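Local coordinates for bacterial transferase hexapeptide (Three repeats) family protein (Acinetobacter baumannii, PDB 4M9C) that probably acetylates a UDP-linked amino sugar in the biosynthesis of UDP-N,N'-diacetylbacillosamine, at residues A[2-8]-A[63-69]; A[53-57]-A[82-88]. One frame throughout, in Å; residues are numbered along the deposited sequence.

Contact 1. Residues A[2-8]-A[63-69]; sequences TMIIGVY and HKAVTIA
Gly6 and Val66 sit at the middle of two neighbouring parallel strands, 3-8 and 63-68, with CA atoms 4.6 Å apart. A CB on Gly6 would come within 3.3 Å of Val66 CG2, a tight fit, so glycine suits this place. Val66 (t rotamer) also puts CG1 4.0 Å from Tyr8 CB. On the other face, Val7 CG2 touches Thr67 CG2 at 3.9 Å, and Met3 SD lies 4.0 Å from Ala65 CB. Both backbones are extended. The register runs from Met3 opposite His63 to Tyr8 opposite Ile68. The strand axes approach to 4.6 Å at 22°. Ile4, Gly6 and Tyr8 each use both N and O in backbone hydrogen bonds to 63-69, such as Gly6 N to Ala65 O at 2.8 Å and Thr67 N to Gly6 O at 3.0 Å. At the exposed N-terminal end of the pair, Thr2 O accepts hydrogen bonds from His63 N at 3.0 Å and, weakly, from His63 ND1 at 3.3 Å. Strand 3-8 lies between parallel strands 33-36 and 63-68, with helices on both faces, as in the core of a Rossmann-like sheet.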
loop_
_atom_site.group_PDB
_atom_site.type_symbol
_atom_site.label_atom_id
_atom_site.label_comp_id
_atom_site.label_asym_id
_atom_site.label_seq_id
_atom_site.Cartn_x
_atom_site.Cartn_y
_atom_site.Cartn_z
ATOM N N THR A 2 11.278 13.854 -34.778
ATOM C CA THR A 2 12.320 13.319 -33.885
ATOM C C THR A 2 11.897 12.111 -33.030
ATOM O O THR A 2 12.496 11.038 -33.141
ATOM C CB THR A 2 13.042 14.404 -33.018
ATOM O OG1 THR A 2 14.334 13.913 -32.644
ATOM C CG2 THR A 2 12.265 14.745 -31.743
ATOM N N MET A 3 10.884 12.281 -32.184
ATOM C CA MET A 3 10.394 11.173 -31.357
ATOM C C MET A 3 8.893 11.284 -31.087
ATOM O O MET A 3 8.391 12.352 -30.740
ATOM C CB MET A 3 11.179 11.096 -30.038
ATOM C CG MET A 3 10.602 10.142 -29.003
ATOM S SD MET A 3 10.815 8.400 -29.416
ATOM C CE MET A 3 12.500 8.125 -28.866
ATOM N N ILE A 4 8.170 10.184 -31.278
ATOM C CA ILE A 4 6.789 10.113 -30.822
ATOM C C ILE A 4 6.603 8.897 -29.925
ATOM O O ILE A 4 7.213 7.850 -30.142
ATOM C CB ILE A 4 5.786 10.033 -31.974
ATOM C CG1 ILE A 4 6.072 8.806 -32.839
ATOM C CG2 ILE A 4 5.810 11.317 -32.801
ATOM C CD1 ILE A 4 5.021 8.593 -33.907
ATOM N N ILE A 5 5.757 9.048 -28.916
ATOM C CA ILE A 5 5.500 7.969 -27.973
ATOM C C ILE A 5 4.051 7.517 -28.088
ATOM O O ILE A 5 3.127 8.331 -28.060
ATOM C CB ILE A 5 5.820 8.396 -26.524
ATOM C CG1 ILE A 5 7.343 8.493 -26.335
ATOM C CG2 ILE A 5 5.208 7.419 -25.543
ATOM C CD1 ILE A 5 7.787 9.013 -24.960
ATOM N N GLY A 6 3.851 6.217 -28.248
ATOM C CA GLY A 6 2.503 5.687 -28.228
ATOM C C GLY A 6 2.226 4.914 -26.953
ATOM O O GLY A 6 3.104 4.205 -26.443
ATOM N N VAL A 7 1.011 5.065 -26.432
ATOM C CA VAL A 7 0.528 4.219 -25.343
ATOM C C VAL A 7 -0.465 3.232 -25.964
ATOM O O VAL A 7 -1.533 3.631 -26.438
ATOM C CB VAL A 7 -0.168 5.052 -24.233
ATOM C CG1 VAL A 7 -0.824 4.140 -23.189
ATOM C CG2 VAL A 7 0.822 6.024 -23.576
ATOM N N TYR A 8 -0.109 1.951 -25.976
ATOM C CA TYR A 8 -0.925 0.959 -26.669
ATOM C C TYR A 8 -2.022 0.471 -25.745
ATOM O O TYR A 8 -1.756 -0.220 -24.765
ATOM C CB TYR A 8 -0.068 -0.210 -27.153
ATOM C CG TYR A 8 -0.508 -0.783 -28.498
ATOM C CD1 TYR A 8 -1.853 -0.958 -28.799
ATOM C CD2 TYR A 8 0.432 -1.147 -29.459
ATOM C CE1 TYR A 8 -2.251 -1.476 -30.027
ATOM C CE2 TYR A 8 0.050 -1.662 -30.676
ATOM C CZ TYR A 8 -1.290 -1.829 -30.959
ATOM O OH TYR A 8 -1.657 -2.348 -32.184
ATOM N N HIS A 63 12.198 8.547 -34.716
ATOM C CA HIS A 63 12.113 7.499 -33.708
ATOM C C HIS A 63 10.710 7.343 -33.138
ATOM O O HIS A 63 10.031 8.327 -32.842
ATOM C CB HIS A 63 13.124 7.765 -32.594
ATOM C CG HIS A 63 14.535 7.837 -33.082
ATOM N ND1 HIS A 63 15.147 9.025 -33.415
ATOM C CD2 HIS A 63 15.449 6.864 -33.316
ATOM C CE1 HIS A 63 16.382 8.783 -33.819
ATOM N NE2 HIS A 63 16.590 7.480 -33.768
ATOM N N LYS A 64 10.277 6.094 -33.012
ATOM C CA LYS A 64 8.991 5.790 -32.404
ATOM C C LYS A 64 9.199 4.826 -31.230
ATOM O O LYS A 64 9.978 3.876 -31.323
ATOM C CB LYS A 64 8.021 5.198 -33.435
ATOM C CG LYS A 64 7.787 6.077 -34.678
ATOM C CD LYS A 64 6.607 5.588 -35.486
ATOM C CE LYS A 64 6.448 6.365 -36.798
ATOM N NZ LYS A 64 7.549 6.035 -37.744
ATOM N N ALA A 65 8.512 5.091 -30.124
ATOM C CA ALA A 65 8.606 4.254 -28.930
ATOM C C ALA A 65 7.216 4.043 -28.331
ATOM O O ALA A 65 6.341 4.911 -28.422
ATOM C CB ALA A 65 9.543 4.892 -27.908
ATOM N N VAL A 66 7.011 2.886 -27.720
ATOM C CA VAL A 66 5.694 2.551 -27.209
ATOM C C VAL A 66 5.766 1.910 -25.823
ATOM O O VAL A 66 6.663 1.120 -25.539
ATOM C CB VAL A 66 4.963 1.606 -28.186
ATOM C CG1 VAL A 66 3.792 0.892 -27.498
ATOM C CG2 VAL A 66 4.493 2.375 -29.423
ATOM N N THR A 67 4.824 2.276 -24.963
ATOM C CA THR A 67 4.552 1.499 -23.762
ATOM C C THR A 67 3.183 0.852 -23.945
ATOM O O THR A 67 2.210 1.511 -24.327
ATOM C CB THR A 67 4.595 2.360 -22.464
ATOM O OG1 THR A 67 4.154 1.572 -21.350
ATOM C CG2 THR A 67 3.678 3.566 -22.592
ATOM N N ILE A 68 3.113 -0.451 -23.702
ATOM C CA ILE A 68 1.871 -1.187 -23.871
ATOM C C ILE A 68 1.132 -1.192 -22.535
ATOM O O ILE A 68 1.567 -1.830 -21.585
ATOM C CB ILE A 68 2.165 -2.629 -24.313
ATOM C CG1 ILE A 68 2.869 -2.628 -25.683
ATOM C CG2 ILE A 68 0.873 -3.469 -24.325
ATOM C CD1 ILE A 68 3.551 -3.956 -26.038
ATOM N N ALA A 69 0.019 -0.470 -22.468
ATOM C CA ALA A 69 -0.757 -0.362 -21.240
ATOM C C ALA A 69 -1.574 -1.628 -20.960
ATOM O O ALA A 69 -2.011 -1.868 -19.833
ATOM C CB ALA A 69 -1.683 0.848 -21.327
#

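Contact 2. Residues A[53-57]-A[82-88]; sequences YLDFI and LLEKDGV
The short helix 53-58 meets the C-terminal end of helix 73-85 and the turn after it through Tyr53 and Ile57. Within 53-57, Ile57 N makes a hydrogen bond to Tyr53 O at 2.9 Å. Tyr53 takes the t rotamer and reaches across to the end of helix 73-85. Leu82 comes first. Its CD2 sits over a face of the Tyr53 ring, 4.0 Å from the centroid and 16° off the normal, a CH-pi contact. Leu83 (m, t) meets the ring edge, with CD2 3.5 Å from Tyr53 CE2. The helix then ends in a Schellman motif: Val88 N hydrogen-bonds to Leu83 O at 3.0 Å, Gly87 N to Glu84 O at 2.9 Å, and Gly87 is the C-prime residue with positive phi. Asp86 lies in this turn. Its OD2 accepts a hydrogen bond from Tyr53 OH at 2.8 Å, and its CB is 3.8 Å from Ile57 CD1. The nearest CA pair is Ile57 and Asp86, 7.6 Å apart. After Gly87 the chain becomes extended, and Val88 CG2 lies 3.6 Å from Ile57 CD1. Such helix packing belongs to the alpha/beta layering of a Rossmann-like domain. Both helices cover the same face of the mixed sheet. Phe56, Leu83 and Val88 touch Val66 of strand 63-68, Phe56 also packs on Ile4 of strand 3-8, and Leu82 on Tyr8.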
loop_
_atom_site.group_PDB
_atom_site.type_symbol
_atom_site.label_atom_id
_atom_site.label_comp_id
_atom_site.label_asym_id
_atom_site.label_seq_id
_atom_site.Cartn_x
_atom_site.Cartn_y
_atom_site.Cartn_z
ATOM N N TYR A 53 -2.948 1.612 -35.259
ATOM C CA TYR A 53 -1.547 1.225 -35.284
ATOM C C TYR A 53 -0.887 1.680 -36.586
ATOM O O TYR A 53 0.200 2.254 -36.567
ATOM C CB TYR A 53 -1.380 -0.278 -35.080
ATOM C CG TYR A 53 0.058 -0.717 -35.111
ATOM C CD1 TYR A 53 0.558 -1.452 -36.176
ATOM C CD2 TYR A 53 0.923 -0.384 -34.084
ATOM C CE1 TYR A 53 1.879 -1.851 -36.208
ATOM C CE2 TYR A 53 2.246 -0.773 -34.111
ATOM C CZ TYR A 53 2.717 -1.508 -35.170
ATOM O OH TYR A 53 4.031 -1.898 -35.192
ATOM N N LEU A 54 -1.559 1.442 -37.712
ATOM C CA LEU A 54 -1.014 1.823 -39.011
ATOM C C LEU A 54 -0.712 3.305 -39.087
ATOM O O LEU A 54 0.343 3.690 -39.575
ATOM C CB LEU A 54 -1.949 1.412 -40.156
ATOM C CG LEU A 54 -1.831 -0.070 -40.516
ATOM C CD1 LEU A 54 -3.002 -0.547 -41.383
ATOM C CD2 LEU A 54 -0.489 -0.337 -41.192
ATOM N N ASP A 55 -1.633 4.138 -38.608
ATOM C CA ASP A 55 -1.411 5.584 -38.632
ATOM C C ASP A 55 -0.258 5.992 -37.717
ATOM O O ASP A 55 0.550 6.847 -38.073
ATOM C CB ASP A 55 -2.692 6.354 -38.297
ATOM C CG ASP A 55 -3.717 6.287 -39.426
ATOM O OD1 ASP A 55 -3.307 6.345 -40.611
ATOM O OD2 ASP A 55 -4.927 6.158 -39.134
ATOM N N PHE A 56 -0.170 5.365 -36.550
ATOM C CA PHE A 56 0.950 5.632 -35.659
ATOM C C PHE A 56 2.260 5.317 -36.370
ATOM O O PHE A 56 3.165 6.139 -36.407
ATOM C CB PHE A 56 0.840 4.805 -34.371
ATOM C CG PHE A 56 2.048 4.920 -33.476
ATOM C CD1 PHE A 56 3.054 3.966 -33.518
ATOM C CD2 PHE A 56 2.178 5.987 -32.606
ATOM C CE1 PHE A 56 4.165 4.062 -32.696
ATOM C CE2 PHE A 56 3.284 6.092 -31.772
ATOM C CZ PHE A 56 4.280 5.129 -31.821
ATOM N N ILE A 57 2.353 4.119 -36.937
ATOM C CA ILE A 57 3.560 3.698 -37.634
ATOM C C ILE A 57 3.871 4.617 -38.818
ATOM O O ILE A 57 5.035 4.840 -39.153
ATOM C CB ILE A 57 3.428 2.252 -38.147
ATOM C CG1 ILE A 57 3.432 1.265 -36.978
ATOM C CG2 ILE A 57 4.552 1.928 -39.111
ATOM C CD1 ILE A 57 4.713 1.276 -36.175
ATOM N N LEU A 82 4.131 -7.739 -33.098
ATOM C CA LEU A 82 3.752 -6.712 -34.059
ATOM C C LEU A 82 4.729 -5.527 -34.057
ATOM O O LEU A 82 5.156 -5.073 -35.118
ATOM C CB LEU A 82 2.330 -6.229 -33.770
ATOM C CG LEU A 82 1.675 -5.328 -34.812
ATOM C CD1 LEU A 82 1.541 -6.081 -36.124
ATOM C CD2 LEU A 82 0.317 -4.839 -34.325
ATOM N N LEU A 83 5.083 -5.028 -32.870
ATOM C CA LEU A 83 5.971 -3.864 -32.757
ATOM C C LEU A 83 7.396 -4.160 -33.219
ATOM O O LEU A 83 8.075 -3.285 -33.758
ATOM C CB LEU A 83 6.022 -3.329 -31.318
ATOM C CG LEU A 83 4.794 -2.670 -30.685
ATOM C CD1 LEU A 83 5.057 -2.389 -29.206
ATOM C CD2 LEU A 83 4.422 -1.404 -31.405
ATOM N N GLU A 84 7.857 -5.382 -32.991
ATOM C CA GLU A 84 9.203 -5.756 -33.411
ATOM C C GLU A 84 9.338 -5.711 -34.940
ATOM O O GLU A 84 10.356 -5.255 -35.461
ATOM C CB GLU A 84 9.589 -7.130 -32.853
ATOM C CG GLU A 84 9.658 -7.193 -31.319
ATOM C CD GLU A 84 10.975 -6.674 -30.762
ATOM O OE1 GLU A 84 11.900 -6.414 -31.563
ATOM O OE2 GLU A 84 11.091 -6.532 -29.523
ATOM N N LYS A 85 8.304 -6.162 -35.649
ATOM C CA LYS A 85 8.295 -6.127 -37.117
ATOM C C LYS A 85 8.605 -4.738 -37.662
ATOM O O LYS A 85 9.308 -4.600 -38.663
ATOM C CB LYS A 85 6.947 -6.602 -37.683
ATOM C CG LYS A 85 6.790 -8.119 -37.794
ATOM N N ASP A 86 8.070 -3.711 -37.008
ATOM C CA ASP A 86 8.253 -2.337 -37.468
ATOM C C ASP A 86 9.415 -1.651 -36.758
ATOM O O ASP A 86 9.644 -0.451 -36.938
ATOM C CB ASP A 86 6.968 -1.524 -37.285
ATOM C CG ASP A 86 5.853 -1.964 -38.225
ATOM O OD1 ASP A 86 5.926 -1.626 -39.427
ATOM O OD2 ASP A 86 4.900 -2.632 -37.762
ATOM N N GLY A 87 10.145 -2.416 -35.955
ATOM C CA GLY A 87 11.295 -1.893 -35.237
ATOM C C GLY A 87 10.983 -0.774 -34.256
ATOM O O GLY A 87 11.796 0.123 -34.055
ATOM N N VAL A 88 9.805 -0.821 -33.643
ATOM C CA VAL A 88 9.434 0.171 -32.637
ATOM C C VAL A 88 10.122 -0.144 -31.306
ATOM O O VAL A 88 10.247 -1.304 -30.906
ATOM C CB VAL A 88 7.903 0.241 -32.434
ATOM C CG1 VAL A 88 7.542 1.285 -31.380
ATOM C CG2 VAL A 88 7.212 0.546 -33.748
#

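In the fold
The centres of contacts 1 and 2 lie about 10 Å apart, in the same Rossmann-like N-terminal domain. Contact 1 joins two strands inside the sheet; contact 2 joins helix 53-58 to the end of helix 73-85 and the turn that follows it, over one face of the sheet. Along the chain the segments alternate: strand 3-8, helix 53-58, strand 63-68, helix 73-85. The contacts also touch directly. Lys64 NZ makes a weak hydrogen bond to Ile57 O, and Tyr8 OH lies 3.6 Å from Tyr53 CB. Helix 14-24 packs on the other face of the sheet, against Val7 and Thr67. Together these layers form an alpha/beta domain, which is followed in the chain by the left-handed beta-helix.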